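Local coordinates for protein lectin CEL-IV, C-type (Cucumaria echinata, PDB 3ALU) that binds galactose-containing sugars such as raffinose through a calcium ion, as a tetrameric C-type lectin with an EPN carbohydrate-recognition motif, at residues L71-Y84 against A135-C147. Residues are numbered along the deposited sequence; the frame is centred on the assembly and turned at random.
Sequences LPDLITGGWAPQVY and ADVYSNNNFKYIC. With CA (calcium ion), chain K; GLA (alpha-D-galactopyranose), chain E; GLC (alpha-D-glucopyranose), chain B; EDO (1,2-ethanediol), chain J.
A chi1 of -82° puts Tyr84 CG anti to the carbonyl carbon, beside the backbone N, and carries the phenol to the turn that precedes strand 143-147; Phe143, turned the same way (chi1 -67°), sets its ring between Gln82 and Asn141, with CD1 toward the Tyr84 ring. Tyr84 OH donates to Asn141 O at 2.7 Å, tilted out of the carbonyl plane and close to the plane of its own ring. Over the centre of that ring stands Phe143 CD1, the two rings being inclined at 48°, while Val137 CG2 meets Tyr84 CE1 at 3.7 Å. The opposite faces of the Phe143 ring are taken by Asn141 CB and by Gln82 CB, the latter a CH-pi contact 3.8 Å from the ring centroid.

The backbones run parallel here, Tyr84 opposite Tyr145: Tyr84 N donates to Lys144 O, and Tyr84 O accepts an almost straight bond from Ile146 N. This parallel pairing of strands 82-89 and 143-148 belongs to the C-type lectin domain, and Cys147 of the second strand is tied to helix 26-33 by its disulfide with Cys33. One step earlier, a water bridges Gln82 O and Lys144 N. Val83 CG1 packs against Ile146 CG1.

Toward the sugar site, the extended chain of Gln82 brings NE2 within 2.7 Å of galactose O6, to which it donates, and 3.5 Å from Val137 CG1. Trp79 lays one ring face over galactose C5, and Trp79 NE1 donates to glucose O5, which lies at the ring edge, in its plane, as Ala135 CB packs at CZ3 (3.7 Å). Asp136 binds the calcium ion through O and OD1 beside Glu113, Asn115 and Asn116, and galactose O3 and O4 coordinate the same ion.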
loop_
_atom_site.group_PDB
_atom_site.type_symbol
_atom_site.label_atom_id
_atom_site.label_comp_id
_atom_site.label_asym_id
_atom_site.label_seq_id
_atom_site.Cartn_x
_atom_site.Cartn_y
_atom_site.Cartn_z
ATOM N N LEU A 71 -21.369 -15.621 -0.453
ATOM C CA LEU A 71 -22.334 -16.650 -0.062
ATOM C C LEU A 71 -23.544 -16.728 -1.001
ATOM O O LEU A 71 -24.664 -16.844 -0.521
ATOM C CB LEU A 71 -22.822 -16.352 1.353
ATOM C CG LEU A 71 -22.024 -16.803 2.581
ATOM C CD1 LEU A 71 -20.633 -17.439 2.401
ATOM C CD2 LEU A 71 -22.216 -15.896 3.806
ATOM N N PRO A 72 -23.335 -16.702 -2.340
ATOM C CA PRO A 72 -24.538 -16.500 -3.186
ATOM C C PRO A 72 -25.578 -17.618 -3.089
ATOM O O PRO A 72 -26.781 -17.348 -3.225
ATOM C CB PRO A 72 -23.959 -16.381 -4.609
ATOM C CG PRO A 72 -22.608 -17.088 -4.521
ATOM C CD PRO A 72 -22.098 -16.794 -3.158
ATOM N N ASP A 73 -25.138 -18.852 -2.842
ATOM C CA ASP A 73 -26.068 -19.991 -2.789
ATOM C C ASP A 73 -26.777 -20.061 -1.444
ATOM O O ASP A 73 -27.683 -20.885 -1.254
ATOM C CB ASP A 73 -25.322 -21.312 -3.009
ATOM C CG ASP A 73 -24.919 -21.529 -4.454
ATOM O OD1 ASP A 73 -23.923 -22.271 -4.662
ATOM O OD2 ASP A 73 -25.595 -20.981 -5.368
ATOM N N LEU A 74 -26.352 -19.242 -0.483
ATOM C CA LEU A 74 -26.952 -19.304 0.843
ATOM C C LEU A 74 -28.000 -18.214 1.020
ATOM O O LEU A 74 -28.702 -18.220 2.007
ATOM C CB LEU A 74 -25.898 -19.197 1.942
ATOM C CG LEU A 74 -24.755 -20.224 1.958
ATOM C CD1 LEU A 74 -24.035 -19.993 3.287
ATOM C CD2 LEU A 74 -25.209 -21.689 1.822
ATOM N N ILE A 75 -28.095 -17.283 0.076
ATOM C CA ILE A 75 -29.051 -16.158 0.211
ATOM C C ILE A 75 -30.511 -16.666 0.185
ATOM O O ILE A 75 -30.924 -17.297 -0.793
ATOM C CB ILE A 75 -28.873 -15.097 -0.903
ATOM C CG1 ILE A 75 -27.430 -14.558 -0.952
ATOM C CG2 ILE A 75 -29.838 -13.898 -0.694
ATOM C CD1 ILE A 75 -26.817 -14.194 0.437
ATOM N N THR A 76 -31.268 -16.414 1.251
ATOM C CA THR A 76 -32.663 -16.895 1.326
ATOM C C THR A 76 -33.645 -15.750 1.094
ATOM O O THR A 76 -33.242 -14.589 0.890
ATOM C CB THR A 76 -32.972 -17.577 2.698
ATOM O OG1 THR A 76 -33.103 -16.577 3.728
ATOM C CG2 THR A 76 -31.888 -18.604 3.063
ATOM N N GLY A 77 -34.940 -16.075 1.142
ATOM C CA GLY A 77 -35.981 -15.045 1.155
ATOM C C GLY A 77 -36.159 -14.451 2.527
ATOM O O GLY A 77 -36.915 -13.490 2.681
ATOM N N GLY A 78 -35.520 -15.058 3.531
ATOM C CA GLY A 78 -35.618 -14.596 4.935
ATOM C C GLY A 78 -34.469 -13.665 5.316
ATOM O O GLY A 78 -33.985 -12.910 4.481
ATOM N N TRP A 79 -34.071 -13.704 6.580
ATOM C CA TRP A 79 -32.897 -12.990 7.071
ATOM C C TRP A 79 -31.598 -13.666 6.665
ATOM O O TRP A 79 -30.565 -12.981 6.499
ATOM C CB TRP A 79 -32.931 -12.944 8.600
ATOM C CG TRP A 79 -34.185 -12.308 9.170
ATOM C CD1 TRP A 79 -35.386 -12.937 9.422
ATOM C CD2 TRP A 79 -34.355 -10.936 9.590
ATOM N NE1 TRP A 79 -36.285 -12.036 9.952
ATOM C CE2 TRP A 79 -35.684 -10.809 10.070
ATOM C CE3 TRP A 79 -33.523 -9.805 9.590
ATOM C CZ2 TRP A 79 -36.186 -9.606 10.569
ATOM C CZ3 TRP A 79 -34.012 -8.604 10.084
ATOM C CH2 TRP A 79 -35.354 -8.511 10.556
ATOM N N ALA A 80 -31.629 -14.993 6.561
ATOM C CA ALA A 80 -30.429 -15.819 6.359
ATOM C C ALA A 80 -29.823 -15.582 4.995
ATOM O O ALA A 80 -30.556 -15.461 4.006
ATOM C CB ALA A 80 -30.764 -17.330 6.524
ATOM N N PRO A 81 -28.480 -15.557 4.916
ATOM C CA PRO A 81 -27.538 -15.801 6.018
ATOM C C PRO A 81 -27.242 -14.588 6.929
ATOM O O PRO A 81 -27.037 -13.481 6.444
ATOM C CB PRO A 81 -26.260 -16.229 5.273
ATOM C CG PRO A 81 -26.333 -15.481 3.969
ATOM C CD PRO A 81 -27.791 -15.338 3.631
ATOM N N GLN A 82 -27.136 -14.843 8.233
ATOM C CA GLN A 82 -26.807 -13.800 9.179
ATOM C C GLN A 82 -25.336 -13.964 9.539
ATOM O O GLN A 82 -24.894 -15.065 9.809
ATOM C CB GLN A 82 -27.674 -13.955 10.413
ATOM C CG GLN A 82 -29.109 -13.807 10.033
ATOM C CD GLN A 82 -30.035 -13.918 11.238
ATOM O OE1 GLN A 82 -30.629 -14.970 11.490
ATOM N NE2 GLN A 82 -30.153 -12.833 11.991
ATOM N N VAL A 83 -24.615 -12.850 9.558
ATOM C CA VAL A 83 -23.183 -12.860 9.761
ATOM C C VAL A 83 -22.873 -11.858 10.858
ATOM O O VAL A 83 -23.206 -10.650 10.703
ATOM C CB VAL A 83 -22.489 -12.430 8.445
ATOM C CG1 VAL A 83 -20.959 -12.319 8.610
ATOM C CG2 VAL A 83 -22.877 -13.405 7.256
ATOM N N TYR A 84 -22.234 -12.297 11.947
ATOM C CA TYR A 84 -21.935 -11.415 13.046
ATOM C C TYR A 84 -21.043 -10.260 12.684
ATOM O O TYR A 84 -20.092 -10.414 11.928
ATOM C CB TYR A 84 -21.258 -12.148 14.203
ATOM C CG TYR A 84 -22.180 -12.869 15.129
ATOM C CD1 TYR A 84 -23.305 -12.212 15.701
ATOM C CD2 TYR A 84 -21.896 -14.174 15.526
ATOM C CE1 TYR A 84 -24.136 -12.896 16.594
ATOM C CE2 TYR A 84 -22.716 -14.854 16.425
ATOM C CZ TYR A 84 -23.824 -14.186 16.985
ATOM O OH TYR A 84 -24.649 -14.878 17.863
ATOM N N ALA A 135 -29.842 -7.269 11.997
ATOM C CA ALA A 135 -30.804 -7.819 12.959
ATOM C C ALA A 135 -30.088 -7.964 14.283
ATOM O O ALA A 135 -28.873 -8.208 14.302
ATOM C CB ALA A 135 -31.308 -9.192 12.500
ATOM N N ASP A 136 -30.798 -7.817 15.402
ATOM C CA ASP A 136 -30.179 -8.245 16.663
ATOM C C ASP A 136 -30.659 -9.638 17.032
ATOM O O ASP A 136 -31.802 -10.025 16.698
ATOM C CB ASP A 136 -30.352 -7.246 17.825
ATOM C CG ASP A 136 -31.789 -7.213 18.396
ATOM O OD1 ASP A 136 -32.765 -7.365 17.647
ATOM O OD2 ASP A 136 -31.931 -6.980 19.617
ATOM N N VAL A 137 -29.746 -10.388 17.637
ATOM C CA VAL A 137 -29.997 -11.800 17.935
ATOM C C VAL A 137 -29.433 -12.118 19.301
ATOM O O VAL A 137 -28.590 -11.409 19.827
ATOM C CB VAL A 137 -29.312 -12.743 16.881
ATOM C CG1 VAL A 137 -29.815 -12.504 15.442
ATOM C CG2 VAL A 137 -27.763 -12.678 16.958
ATOM N N TYR A 138 -29.884 -13.234 19.882
ATOM C CA TYR A 138 -29.274 -13.680 21.131
ATOM C C TYR A 138 -27.894 -14.261 20.843
ATOM O O TYR A 138 -27.660 -14.871 19.780
ATOM C CB TYR A 138 -30.215 -14.670 21.879
ATOM C CG TYR A 138 -31.491 -13.976 22.235
ATOM C CD1 TYR A 138 -32.700 -14.393 21.707
ATOM C CD2 TYR A 138 -31.460 -12.829 23.034
ATOM C CE1 TYR A 138 -33.892 -13.683 21.997
ATOM C CE2 TYR A 138 -32.624 -12.133 23.332
ATOM C CZ TYR A 138 -33.824 -12.574 22.806
ATOM O OH TYR A 138 -34.987 -11.871 23.075
ATOM N N SER A 139 -27.006 -14.056 21.803
ATOM C CA SER A 139 -25.561 -14.238 21.627
ATOM C C SER A 139 -25.154 -15.684 21.466
ATOM O O SER A 139 -24.032 -15.988 21.056
ATOM C CB SER A 139 -24.806 -13.619 22.799
ATOM O OG SER A 139 -25.040 -14.337 24.007
ATOM N N ASN A 140 -26.051 -16.595 21.798
ATOM C CA ASN A 140 -25.711 -17.996 21.665
ATOM C C ASN A 140 -25.923 -18.512 20.241
ATOM O O ASN A 140 -25.565 -19.663 19.937
ATOM C CB ASN A 140 -26.579 -18.800 22.615
ATOM C CG ASN A 140 -28.030 -18.789 22.169
ATOM O OD1 ASN A 140 -28.651 -17.731 22.113
ATOM N ND2 ASN A 140 -28.553 -19.947 21.772
ATOM N N ASN A 141 -26.505 -17.711 19.352
ATOM C CA ASN A 141 -26.577 -18.104 17.947
ATOM C C ASN A 141 -25.189 -18.315 17.352
ATOM O O ASN A 141 -24.315 -17.500 17.572
ATOM C CB ASN A 141 -27.306 -17.044 17.122
ATOM C CG ASN A 141 -28.806 -17.171 17.234
ATOM O OD1 ASN A 141 -29.453 -16.418 17.982
ATOM N ND2 ASN A 141 -29.363 -18.137 16.538
ATOM N N ASN A 142 -25.029 -19.407 16.605
ATOM C CA ASN A 142 -23.739 -19.781 15.976
ATOM C C ASN A 142 -23.781 -19.355 14.502
ATOM O O ASN A 142 -24.449 -19.987 13.691
ATOM C CB ASN A 142 -23.517 -21.316 16.091
ATOM C CG ASN A 142 -22.898 -21.743 17.426
ATOM O OD1 ASN A 142 -23.366 -21.373 18.485
ATOM N ND2 ASN A 142 -21.828 -22.553 17.364
ATOM N N PHE A 143 -23.093 -18.261 14.155
ATOM C CA PHE A 143 -23.113 -17.719 12.800
ATOM C C PHE A 143 -21.683 -17.570 12.216
ATOM O O PHE A 143 -20.688 -17.533 12.950
ATOM C CB PHE A 143 -23.679 -16.278 12.782
ATOM C CG PHE A 143 -25.143 -16.125 13.126
ATOM C CD1 PHE A 143 -25.564 -14.900 13.658
ATOM C CD2 PHE A 143 -26.098 -17.121 12.887
ATOM C CE1 PHE A 143 -26.914 -14.653 13.934
ATOM C CE2 PHE A 143 -27.461 -16.901 13.215
ATOM C CZ PHE A 143 -27.846 -15.670 13.753
ATOM N N LYS A 144 -21.614 -17.461 10.897
ATOM C CA LYS A 144 -20.441 -16.919 10.206
ATOM C C LYS A 144 -20.227 -15.476 10.726
ATOM O O LYS A 144 -21.126 -14.891 11.377
ATOM C CB LYS A 144 -20.708 -16.883 8.728
ATOM C CG LYS A 144 -20.945 -18.314 8.140
ATOM C CD LYS A 144 -20.894 -18.260 6.636
ATOM C CE LYS A 144 -20.981 -19.699 6.029
ATOM N NZ LYS A 144 -22.295 -20.374 6.310
ATOM N N TYR A 145 -19.055 -14.906 10.451
ATOM C CA TYR A 145 -18.701 -13.637 11.083
ATOM C C TYR A 145 -17.660 -12.945 10.233
ATOM O O TYR A 145 -16.898 -13.590 9.514
ATOM C CB TYR A 145 -18.195 -13.857 12.550
ATOM C CG TYR A 145 -16.994 -14.811 12.656
ATOM C CD1 TYR A 145 -17.206 -16.186 12.687
ATOM C CD2 TYR A 145 -15.692 -14.324 12.747
ATOM C CE1 TYR A 145 -16.113 -17.077 12.764
ATOM C CE2 TYR A 145 -14.592 -15.203 12.842
ATOM C CZ TYR A 145 -14.843 -16.580 12.836
ATOM O OH TYR A 145 -13.786 -17.488 12.893
ATOM N N ILE A 146 -17.640 -11.619 10.288
ATOM C CA ILE A 146 -16.602 -10.825 9.636
ATOM C C ILE A 146 -15.683 -10.203 10.659
ATOM O O ILE A 146 -16.110 -9.510 11.589
ATOM C CB ILE A 146 -17.188 -9.691 8.751
ATOM C CG1 ILE A 146 -18.068 -10.256 7.643
ATOM C CG2 ILE A 146 -16.114 -8.820 8.163
ATOM C CD1 ILE A 146 -19.114 -9.243 7.170
ATOM N N CYS A 147 -14.388 -10.475 10.495
ATOM C CA CYS A 147 -13.335 -9.802 11.282
ATOM C C CYS A 147 -12.771 -8.578 10.549
ATOM O O CYS A 147 -12.728 -8.537 9.274
ATOM C CB CYS A 147 -12.160 -10.767 11.571
ATOM S SG CYS A 147 -12.595 -12.239 12.522
HETATM CA CA CA K . -34.032 -9.092 16.515
HETATM C C1 GLA E . -36.453 -13.241 14.206
HETATM C C2 GLA E . -36.581 -11.948 15.023
HETATM C C3 GLA E . -36.115 -10.715 14.265
HETATM C C4 GLA E . -34.700 -10.914 13.706
HETATM C C5 GLA E . -34.644 -12.250 12.939
HETATM C C6 GLA E . -33.237 -12.579 12.414
HETATM O O2 GLA E . -37.960 -11.727 15.390
HETATM O O3 GLA E . -36.171 -9.576 15.138
HETATM O O4 GLA E . -33.808 -10.953 14.825
HETATM O O5 GLA E . -35.063 -13.345 13.774
HETATM O O6 GLA E . -32.388 -12.793 13.545
HETATM C C1 GLC B . -39.798 -13.080 9.573
HETATM C C2 GLC B . -39.648 -14.249 8.609
HETATM C C3 GLC B . -39.729 -15.571 9.366
HETATM C C4 GLC B . -38.705 -15.627 10.492
HETATM C C5 GLC B . -38.780 -14.406 11.412
HETATM C C6 GLC B . -37.620 -14.462 12.433
HETATM O O2 GLC B . -40.704 -14.175 7.644
HETATM O O3 GLC B . -39.486 -16.648 8.443
HETATM O O4 GLC B . -38.976 -16.794 11.271
HETATM O O5 GLC B . -38.841 -13.173 10.651
HETATM O O6 GLC B . -37.408 -13.217 13.130
HETATM C C1 EDO J . -28.459 -17.333 9.909
HETATM O O1 EDO J . -27.614 -17.879 8.911
HETATM C C2 EDO J . -29.886 -17.355 9.432
HETATM O O2 EDO J . -30.726 -17.749 10.509
HETATM O O HOH W 1 -24.301 -17.692 9.444
#